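PDB 4OPW: uncharacterized protein from Parabacteroides merdae ATCC 43184, which is of unknown function but, as a putative adhesin of the DUF2807 head-domain family, probably takes part in cell adhesion. Local coordinates for residues 167-173 / 186-192. Sequence-based numbering, arbitrary orientation.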
loop_
_atom_site.group_PDB
_atom_site.type_symbol
_atom_site.label_atom_id
_atom_site.label_comp_id
_atom_site.label_asym_id
_atom_site.label_seq_id
_atom_site.Cartn_x
_atom_site.Cartn_y
_atom_site.Cartn_z
ATOM N N ASN A 167 -9.890 -5.595 12.640
ATOM C CA ASN A 167 -9.704 -5.113 13.999
ATOM C C ASN A 167 -8.308 -4.614 14.259
ATOM O O ASN A 167 -7.342 -5.203 13.796
ATOM C CB ASN A 167 -9.995 -6.263 14.994
ATOM C CG ASN A 167 -11.432 -6.722 15.024
ATOM O OD1 ASN A 167 -12.244 -6.250 15.838
ATOM N ND2 ASN A 167 -11.763 -7.672 14.160
ATOM N N ALA A 168 -8.203 -3.541 15.030
ATOM C CA ALA A 168 -6.943 -2.990 15.542
ATOM C C ALA A 168 -7.157 -2.626 16.996
ATOM O O ALA A 168 -8.288 -2.334 17.373
ATOM C CB ALA A 168 -6.500 -1.771 14.745
ATOM N N GLU A 169 -6.110 -2.674 17.827
ATOM C CA GLU A 169 -6.256 -2.289 19.237
ATOM C C GLU A 169 -6.172 -0.766 19.364
ATOM O O GLU A 169 -6.889 -0.165 20.172
ATOM C CB GLU A 169 -5.201 -2.982 20.127
ATOM C CG GLU A 169 -5.484 -4.456 20.341
ATOM C CD GLU A 169 -6.694 -4.695 21.219
ATOM O OE1 GLU A 169 -6.600 -4.448 22.443
ATOM O OE2 GLU A 169 -7.763 -5.038 20.667
ATOM N N GLU A 170 -5.301 -0.150 18.539
ATOM C CA GLU A 170 -5.069 1.293 18.464
ATOM C C GLU A 170 -4.902 1.676 17.018
ATOM O O GLU A 170 -4.286 0.920 16.259
ATOM C CB GLU A 170 -3.800 1.733 19.228
ATOM C CG GLU A 170 -3.734 1.364 20.703
ATOM C CD GLU A 170 -2.452 1.782 21.404
ATOM O OE1 GLU A 170 -1.379 1.770 20.757
ATOM O OE2 GLU A 170 -2.522 2.102 22.613
ATOM N N ALA A 171 -5.428 2.843 16.626
ATOM C CA ALA A 171 -5.232 3.321 15.258
ATOM C C ALA A 171 -4.932 4.801 15.242
ATOM O O ALA A 171 -5.573 5.574 15.964
ATOM C CB ALA A 171 -6.453 3.024 14.386
ATOM N N ASP A 172 -3.950 5.190 14.412
ATOM C CA ASP A 172 -3.607 6.580 14.157
ATOM C C ASP A 172 -3.931 6.846 12.708
ATOM O O ASP A 172 -3.291 6.259 11.824
ATOM C CB ASP A 172 -2.128 6.890 14.464
ATOM C CG ASP A 172 -1.708 6.836 15.922
ATOM O OD1 ASP A 172 -2.589 6.940 16.800
ATOM O OD2 ASP A 172 -0.490 6.737 16.183
ATOM N N TYR A 173 -4.975 7.651 12.461
ATOM C CA TYR A 173 -5.399 8.012 11.112
ATOM C C TYR A 173 -5.039 9.447 10.852
ATOM O O TYR A 173 -5.344 10.311 11.690
ATOM C CB TYR A 173 -6.909 7.816 10.928
ATOM C CG TYR A 173 -7.415 6.400 11.064
ATOM C CD1 TYR A 173 -7.132 5.444 10.096
ATOM C CD2 TYR A 173 -8.287 6.049 12.089
ATOM C CE1 TYR A 173 -7.658 4.155 10.175
ATOM C CE2 TYR A 173 -8.836 4.770 12.167
ATOM C CZ TYR A 173 -8.509 3.822 11.213
ATOM O OH TYR A 173 -9.059 2.565 11.254
ATOM N N VAL A 186 -13.298 -1.326 10.083
ATOM C CA VAL A 186 -12.274 -1.722 11.046
ATOM C C VAL A 186 -12.641 -1.209 12.446
ATOM O O VAL A 186 -12.593 -0.001 12.707
ATOM C CB VAL A 186 -10.842 -1.270 10.617
ATOM C CG1 VAL A 186 -9.797 -1.671 11.662
ATOM C CG2 VAL A 186 -10.480 -1.861 9.257
ATOM N N ALA A 187 -12.981 -2.141 13.343
ATOM C CA ALA A 187 -13.307 -1.790 14.723
ATOM C C ALA A 187 -12.016 -1.594 15.522
ATOM O O ALA A 187 -11.139 -2.469 15.541
ATOM C CB ALA A 187 -14.178 -2.853 15.364
ATOM N N VAL A 188 -11.897 -0.427 16.168
ATOM C CA VAL A 188 -10.715 -0.059 16.955
ATOM C C VAL A 188 -11.135 0.579 18.286
ATOM O O VAL A 188 -11.739 1.638 18.231
ATOM C CB VAL A 188 -9.764 0.924 16.208
ATOM C CG1 VAL A 188 -8.473 1.122 17.002
ATOM C CG2 VAL A 188 -9.481 0.502 14.765
ATOM N N PRO A 189 -10.699 0.081 19.465
ATOM C CA PRO A 189 -11.077 0.751 20.725
ATOM C C PRO A 189 -10.511 2.176 20.887
ATOM O O PRO A 189 -11.271 3.075 21.247
ATOM C CB PRO A 189 -10.524 -0.190 21.810
ATOM C CG PRO A 189 -10.381 -1.510 21.140
ATOM C CD PRO A 189 -9.980 -1.178 19.728
ATOM N N GLU A 190 -9.204 2.391 20.595
ATOM C CA GLU A 190 -8.532 3.692 20.770
ATOM C C GLU A 190 -8.126 4.288 19.431
ATOM O O GLU A 190 -7.212 3.776 18.777
ATOM C CB GLU A 190 -7.282 3.546 21.665
ATOM C CG GLU A 190 -7.543 3.072 23.086
ATOM C CD GLU A 190 -8.480 3.942 23.899
ATOM O OE1 GLU A 190 -8.268 5.176 23.951
ATOM O OE2 GLU A 190 -9.434 3.381 24.483
ATOM N N VAL A 191 -8.789 5.395 19.024
ATOM C CA VAL A 191 -8.494 6.029 17.737
ATOM C C VAL A 191 -8.043 7.467 17.904
ATOM O O VAL A 191 -8.606 8.223 18.713
ATOM C CB VAL A 191 -9.724 5.978 16.763
ATOM C CG1 VAL A 191 -9.435 6.667 15.410
ATOM C CG2 VAL A 191 -10.193 4.545 16.522
ATOM N N ASN A 192 -7.021 7.843 17.124
ATOM C CA ASN A 192 -6.520 9.200 16.972
ATOM C C ASN A 192 -6.715 9.560 15.498
ATOM O O ASN A 192 -6.203 8.845 14.639
ATOM C CB ASN A 192 -5.051 9.312 17.400
ATOM C CG ASN A 192 -4.867 10.072 18.689
ATOM O OD1 ASN A 192 -5.200 9.592 19.779
ATOM N ND2 ASN A 192 -4.352 11.287 18.588
HETATM O O HOH W 1 -11.261 -4.346 17.608
HETATM O O HOH W 2 -11.744 2.452 11.816
#
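A168, A171 and Y173 pack against V188 and V191 inside a corner of a parallel beta-solenoid (beta-helix), where successive rungs stack in parallel register, as in the pectate-lyase-like clan to which this putative adhesin head domain is assigned. Each segment bends there, 186-192 at P189 and E190, so that one pair of rungs contributes to two faces of the coil. Beyond the bend the ladder is regular: A171 N donates to E190 O and N192 N to A171 O, both at 2.9 Å. Y173 N to N192 O follows at 2.8 Å, nearly straight at 172°. Before the bend, A168 N reaches A187 O at 3.2 Å, tilted from the carbonyl plane; at the corner itself the bond from E190 N to E169 O is weak.

The interior is tight. The two methyls of V188 lie against both alanines: CG2 is nearest A168 CB at 3.7 Å, while CG1, anti to the backbone N (chi1 -173°), comes against A171 CB and the backbone beside it. The Y173 ring offers its edge, not its face, to V191, with CD2 3.6 Å from V191 CG1. I203 of the next rung and L151 of the preceding one continue this apolar column. A water accepts a hydrogen bond from the hydroxyl of the buried Y173 and donates one to V186 O, tying the two faces together across the interior.

The outer side is looser and polar. E170 and E190 sit there as a parallel bridge pair; in the next pair D172 OD1 lies against N192 CB, and D172 OD2 turns to a salt bridge with K150. At the outer margin a second water donates to both N167 OD1 and A187 O, 2.8 Å from each oxygen.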